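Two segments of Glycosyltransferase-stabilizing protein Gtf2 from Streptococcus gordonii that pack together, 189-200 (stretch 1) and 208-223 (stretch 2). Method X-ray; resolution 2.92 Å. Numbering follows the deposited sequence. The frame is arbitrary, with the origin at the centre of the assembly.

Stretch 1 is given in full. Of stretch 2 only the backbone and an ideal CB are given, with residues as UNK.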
# COMPACT_ATOMS: atom_id res chain seq x y z
N LEU B 189 6.74 51.37 -8.74
CA LEU B 189 5.66 51.88 -7.90
C LEU B 189 6.16 53.05 -7.06
O LEU B 189 7.27 53.03 -6.52
CB LEU B 189 5.11 50.78 -7.00
CG LEU B 189 4.72 49.51 -7.74
CD1 LEU B 189 4.13 48.50 -6.78
CD2 LEU B 189 3.77 49.83 -8.90
N ASP B 190 5.30 54.06 -6.93
CA ASP B 190 5.66 55.27 -6.22
C ASP B 190 5.57 55.04 -4.72
O ASP B 190 4.50 54.69 -4.20
CB ASP B 190 4.75 56.42 -6.66
CG ASP B 190 5.10 57.70 -5.97
OD1 ASP B 190 6.19 57.75 -5.37
OD2 ASP B 190 4.31 58.66 -6.02
N LEU B 191 6.69 55.24 -4.03
CA LEU B 191 6.89 54.86 -2.64
C LEU B 191 6.67 56.01 -1.64
O LEU B 191 7.24 55.95 -0.54
CB LEU B 191 8.26 54.21 -2.46
CG LEU B 191 8.22 52.75 -2.97
CD1 LEU B 191 9.61 52.14 -3.17
CD2 LEU B 191 7.37 51.87 -2.06
N ASP B 192 5.95 57.09 -2.02
CA ASP B 192 5.65 58.18 -1.07
C ASP B 192 5.32 57.63 0.28
O ASP B 192 5.85 58.09 1.31
CB ASP B 192 4.40 58.99 -1.45
CG ASP B 192 4.32 59.37 -2.89
OD1 ASP B 192 3.25 59.85 -3.29
OD2 ASP B 192 5.29 59.24 -3.61
N HIS B 193 4.41 56.68 0.28
CA HIS B 193 3.73 56.21 1.47
C HIS B 193 3.49 54.73 1.29
O HIS B 193 3.09 54.30 0.20
CB HIS B 193 2.41 56.97 1.65
CG HIS B 193 2.59 58.42 1.97
ND1 HIS B 193 3.27 58.85 3.09
CD2 HIS B 193 2.19 59.53 1.32
CE1 HIS B 193 3.28 60.17 3.12
NE2 HIS B 193 2.63 60.61 2.06
N ILE B 194 3.73 53.97 2.34
CA ILE B 194 3.44 52.55 2.36
C ILE B 194 2.45 52.35 3.49
O ILE B 194 2.81 52.50 4.66
CB ILE B 194 4.71 51.71 2.55
CG1 ILE B 194 5.64 51.85 1.35
CG2 ILE B 194 4.35 50.25 2.80
CD1 ILE B 194 6.95 51.11 1.51
N LEU B 195 1.21 52.02 3.17
CA LEU B 195 0.26 51.65 4.20
C LEU B 195 0.20 50.14 4.26
O LEU B 195 -0.03 49.48 3.24
CB LEU B 195 -1.12 52.24 3.95
CG LEU B 195 -1.03 53.73 3.77
CD1 LEU B 195 -1.48 53.83 2.38
CD2 LEU B 195 -1.94 54.56 4.67
N PHE B 196 0.44 49.59 5.45
CA PHE B 196 0.52 48.15 5.62
C PHE B 196 -0.18 47.75 6.91
O PHE B 196 -0.34 48.56 7.83
CB PHE B 196 1.98 47.68 5.62
CG PHE B 196 2.85 48.39 6.60
CD1 PHE B 196 3.45 49.59 6.27
CD2 PHE B 196 3.10 47.84 7.84
CE1 PHE B 196 4.26 50.24 7.17
CE2 PHE B 196 3.91 48.48 8.75
CZ PHE B 196 4.49 49.68 8.41
N ASN B 197 -0.64 46.50 6.93
CA ASN B 197 -1.49 45.99 8.00
C ASN B 197 -0.81 45.10 9.04
O ASN B 197 -1.51 44.60 9.93
CB ASN B 197 -2.68 45.24 7.40
CG ASN B 197 -2.25 44.08 6.55
OD1 ASN B 197 -1.17 44.10 5.96
ND2 ASN B 197 -3.09 43.06 6.47
N SER B 198 0.50 44.83 8.96
CA SER B 198 1.07 43.93 9.96
C SER B 198 2.56 44.20 10.20
O SER B 198 3.19 45.00 9.51
CB SER B 198 0.88 42.47 9.56
OG SER B 198 1.48 41.60 10.51
N LEU B 199 3.09 43.49 11.19
CA LEU B 199 4.48 43.57 11.62
C LEU B 199 5.37 42.50 11.01
O LEU B 199 6.53 42.35 11.41
CB LEU B 199 4.56 43.53 13.15
CG LEU B 199 3.97 44.81 13.75
CD1 LEU B 199 4.07 44.84 15.26
CD2 LEU B 199 4.66 46.02 13.13
N ALA B 200 4.82 41.72 10.07
CA ALA B 200 5.57 40.77 9.26
C ALA B 200 6.29 41.50 8.13
O ALA B 200 6.56 42.70 8.24
CB ALA B 200 4.65 39.68 8.72
N UNK B 208 13.40 48.50 6.31
CA UNK B 208 14.62 48.38 5.53
C UNK B 208 14.76 49.42 4.43
O UNK B 208 15.76 49.42 3.71
CB UNK B 208 14.69 46.98 4.91
N UNK B 209 13.76 50.28 4.25
CA UNK B 209 13.81 51.36 3.27
C UNK B 209 14.19 52.71 3.87
O UNK B 209 14.09 53.73 3.17
CB UNK B 209 12.45 51.48 2.57
N UNK B 210 14.58 52.76 5.15
CA UNK B 210 14.85 54.03 5.82
C UNK B 210 15.77 54.94 5.01
O UNK B 210 15.64 56.17 5.07
CB UNK B 210 15.47 53.77 7.19
N UNK B 211 16.71 54.36 4.26
CA UNK B 211 17.59 55.17 3.43
C UNK B 211 16.83 56.09 2.49
O UNK B 211 17.23 57.24 2.27
CB UNK B 211 18.52 54.26 2.62
N UNK B 212 15.75 55.59 1.90
CA UNK B 212 14.88 56.40 1.06
C UNK B 212 13.90 57.21 1.92
O UNK B 212 13.55 56.82 3.04
CB UNK B 212 14.12 55.51 0.07
N UNK B 213 13.45 58.34 1.38
CA UNK B 213 12.63 59.30 2.11
C UNK B 213 11.15 59.12 1.79
O UNK B 213 10.75 59.05 0.63
CB UNK B 213 13.07 60.73 1.78
N UNK B 214 10.35 59.04 2.85
CA UNK B 214 8.91 58.93 2.79
C UNK B 214 8.44 58.46 4.14
O UNK B 214 9.22 57.99 4.96
CB UNK B 214 8.46 57.98 1.68
N UNK B 215 7.14 58.58 4.38
CA UNK B 215 6.64 58.04 5.63
C UNK B 215 5.40 57.20 5.42
O UNK B 215 4.53 57.51 4.59
CB UNK B 215 6.34 59.17 6.62
N UNK B 216 5.33 56.13 6.19
CA UNK B 216 4.41 55.03 5.99
C UNK B 216 3.56 54.86 7.24
O UNK B 216 3.95 55.27 8.34
CB UNK B 216 5.16 53.74 5.66
N UNK B 217 2.39 54.27 7.07
CA UNK B 217 1.47 54.05 8.17
C UNK B 217 1.22 52.56 8.32
O UNK B 217 1.09 51.84 7.33
CB UNK B 217 0.16 54.80 7.95
N UNK B 218 1.16 52.11 9.57
CA UNK B 218 0.80 50.74 9.89
C UNK B 218 -0.58 50.74 10.52
O UNK B 218 -0.79 51.38 11.56
CB UNK B 218 1.83 50.10 10.82
N UNK B 219 -1.51 50.03 9.90
CA UNK B 219 -2.83 49.83 10.49
C UNK B 219 -2.77 48.52 11.25
O UNK B 219 -2.73 47.44 10.65
CB UNK B 219 -3.94 49.82 9.43
N UNK B 220 -2.77 48.60 12.58
CA UNK B 220 -2.56 47.43 13.41
C UNK B 220 -3.92 46.83 13.74
O UNK B 220 -4.73 47.44 14.44
CB UNK B 220 -1.78 47.78 14.68
N UNK B 221 -4.19 45.65 13.18
CA UNK B 221 -5.49 45.02 13.29
C UNK B 221 -5.58 43.85 14.26
O UNK B 221 -6.68 43.32 14.46
CB UNK B 221 -5.92 44.54 11.90
N UNK B 222 -4.48 43.42 14.88
CA UNK B 222 -4.51 42.21 15.69
C UNK B 222 -4.81 42.54 17.15
O UNK B 222 -4.86 43.71 17.54
CB UNK B 222 -3.18 41.46 15.58
N UNK B 223 -5.02 41.53 17.99
CA UNK B 223 -5.27 41.80 19.42
C UNK B 223 -4.01 42.24 20.16
O UNK B 223 -2.88 42.07 19.69
CB UNK B 223 -5.84 40.55 20.10

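Positions 208, 210, 211 and 213 have no atom of stretch 1 within 5.5 Å of the ideal CB, so stretch 1 barely constrains them; they are Ser208, Thr210, Gly211 and Ala213.

At 209 CA-to-CB points toward stretch 1, where Leu191 and Ile194 offer methyl groups beyond CB range. A long aliphatic would suit. Leu209 is deposited; its CD1 lies 4.2 Å from Leu191 CD1 and 4.4 Å from Ile194 CD1.

Position 212 also points toward stretch 1 from a distance, with Leu191 and the carboxylate of Asp190 ahead. A long side chain is needed, and a basic one would match the charge. Arg212 lays one guanidinium face over Leu191, its NH2 3.5 Å from Leu191 CB. Its NH1 stands 4.5 Å from Asp190 OD1, which lies well out of the guanidinium plane, so only charge attraction is implied.

At 214 an ideal CB would fall 2.6 Å from Asp192 O, a clash, and phi/psi is 163/165. Both favour glycine, and Gly214 is found, its CA 3.5 Å from Asp192 O.

Position 215 directs CB away, 4.7 Å from His193 ND1; many polar or long residues would fit. Gln215 bends back, CD 3.8 Å from His193 CE1, while its backbone O accepts a very short hydrogen bond from His193 ND1 (2.4 Å).

At 216 CB points sideways, near the Ile194 N donor. A short acceptor such as Asp, Asn or Ser would suit. Asp216 takes the Ile194 N hydrogen bond through OD1 at 2.8 Å.

Positions 217 and 218 pair in parallel with Leu195 and Phe196, as Phe196 N to 217 O (3.0 Å) attests. CB of 217 shares the Leu195 face, 3.9 Å from Leu195 CD2, inviting a branched aliphatic: Ile217, whose CD1 reaches Leu195 CD2 at 3.6 Å. At 218 CB lies on the same side of the sheet as the Phe196 side chain, and the ideal CB of 218 is a tight 3.3 Å from Phe196 CE2, yet Leu199 lies beyond; Leu, Ile or Met are plausible. Leu218 places CD2 3.5 Å from Leu199 CD2.

At 219 CB is sideways, and a large apolar group could reach Leu195. Phe219 does so edge-on, CE1 3.3 Å from Leu195 CD2; its N donates to Phe196 O at 2.8 Å.

CB of 220 points away, so only a long side chain could return; Trp220 brings CZ3 3.6 Å from Leu199 CD1. Position 221 points toward Asn197, allowing several polar residues: Gln221 OE1 lies 3.2 Å from Asn197 CB. Position 222 points toward stretch 1, where the Ser198 hydroxyl suits an acceptor; Glu222 OE2 receives a weak hydrogen bond from Ser198 OG (3.5 Å). Position 223 is out of reach: Pro223.

Stretch 2 208-223: SLTGRAGQDILFWQEP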
# COMPACT_ATOMS: atom_id res chain seq x y z
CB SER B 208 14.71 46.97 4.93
OG SER B 208 13.48 46.59 4.34
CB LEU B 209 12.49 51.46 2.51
CG LEU B 209 12.59 50.85 1.10
CD1 LEU B 209 11.23 50.81 0.42
CD2 LEU B 209 13.59 51.62 0.26
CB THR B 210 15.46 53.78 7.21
OG1 THR B 210 14.63 52.88 7.94
CG2 THR B 210 15.60 55.09 7.99
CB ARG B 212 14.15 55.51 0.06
CG ARG B 212 13.31 56.25 -0.96
CD ARG B 212 11.86 56.27 -0.54
NE ARG B 212 11.09 57.25 -1.29
CZ ARG B 212 10.78 57.13 -2.57
NH1 ARG B 212 10.07 58.07 -3.17
NH2 ARG B 212 11.18 56.06 -3.25
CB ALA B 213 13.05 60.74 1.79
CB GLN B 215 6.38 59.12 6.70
CG GLN B 215 5.17 59.99 6.49
CD GLN B 215 5.56 61.34 5.93
OE1 GLN B 215 6.40 61.43 5.04
NE2 GLN B 215 4.96 62.39 6.47
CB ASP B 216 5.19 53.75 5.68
CG ASP B 216 6.30 53.96 4.67
OD1 ASP B 216 6.05 54.66 3.66
OD2 ASP B 216 7.41 53.44 4.88
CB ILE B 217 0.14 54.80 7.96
CG1 ILE B 217 0.40 56.17 7.36
CG2 ILE B 217 -0.62 54.94 9.28
CD1 ILE B 217 -0.84 56.89 7.12
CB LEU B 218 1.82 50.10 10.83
CG LEU B 218 1.26 48.95 11.65
CD1 LEU B 218 0.90 47.73 10.78
CD2 LEU B 218 2.24 48.56 12.75
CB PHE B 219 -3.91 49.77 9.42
CG PHE B 219 -3.97 50.99 8.55
CD1 PHE B 219 -2.95 51.27 7.66
CD2 PHE B 219 -5.06 51.84 8.60
CE1 PHE B 219 -3.00 52.37 6.86
CE2 PHE B 219 -5.12 52.95 7.80
CZ PHE B 219 -4.09 53.22 6.92
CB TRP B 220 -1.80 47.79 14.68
CG TRP B 220 -1.82 46.66 15.62
CD1 TRP B 220 -2.66 46.50 16.67
CD2 TRP B 220 -1.00 45.48 15.58
NE1 TRP B 220 -2.42 45.31 17.29
CE2 TRP B 220 -1.39 44.67 16.66
CE3 TRP B 220 0.04 45.05 14.75
CZ2 TRP B 220 -0.78 43.45 16.93
CZ3 TRP B 220 0.64 43.83 15.02
CH2 TRP B 220 0.23 43.05 16.10
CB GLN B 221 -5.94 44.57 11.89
CG GLN B 221 -5.56 45.61 10.84
CD GLN B 221 -6.28 45.43 9.53
OE1 GLN B 221 -5.68 44.99 8.54
NE2 GLN B 221 -7.56 45.78 9.50
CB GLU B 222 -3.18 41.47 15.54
CG GLU B 222 -2.99 40.80 14.19
CD GLU B 222 -1.55 40.83 13.71
OE1 GLU B 222 -0.66 40.36 14.45
OE2 GLU B 222 -1.32 41.32 12.59
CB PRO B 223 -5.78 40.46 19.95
CG PRO B 223 -6.36 39.79 18.76
CD PRO B 223 -5.48 40.18 17.62
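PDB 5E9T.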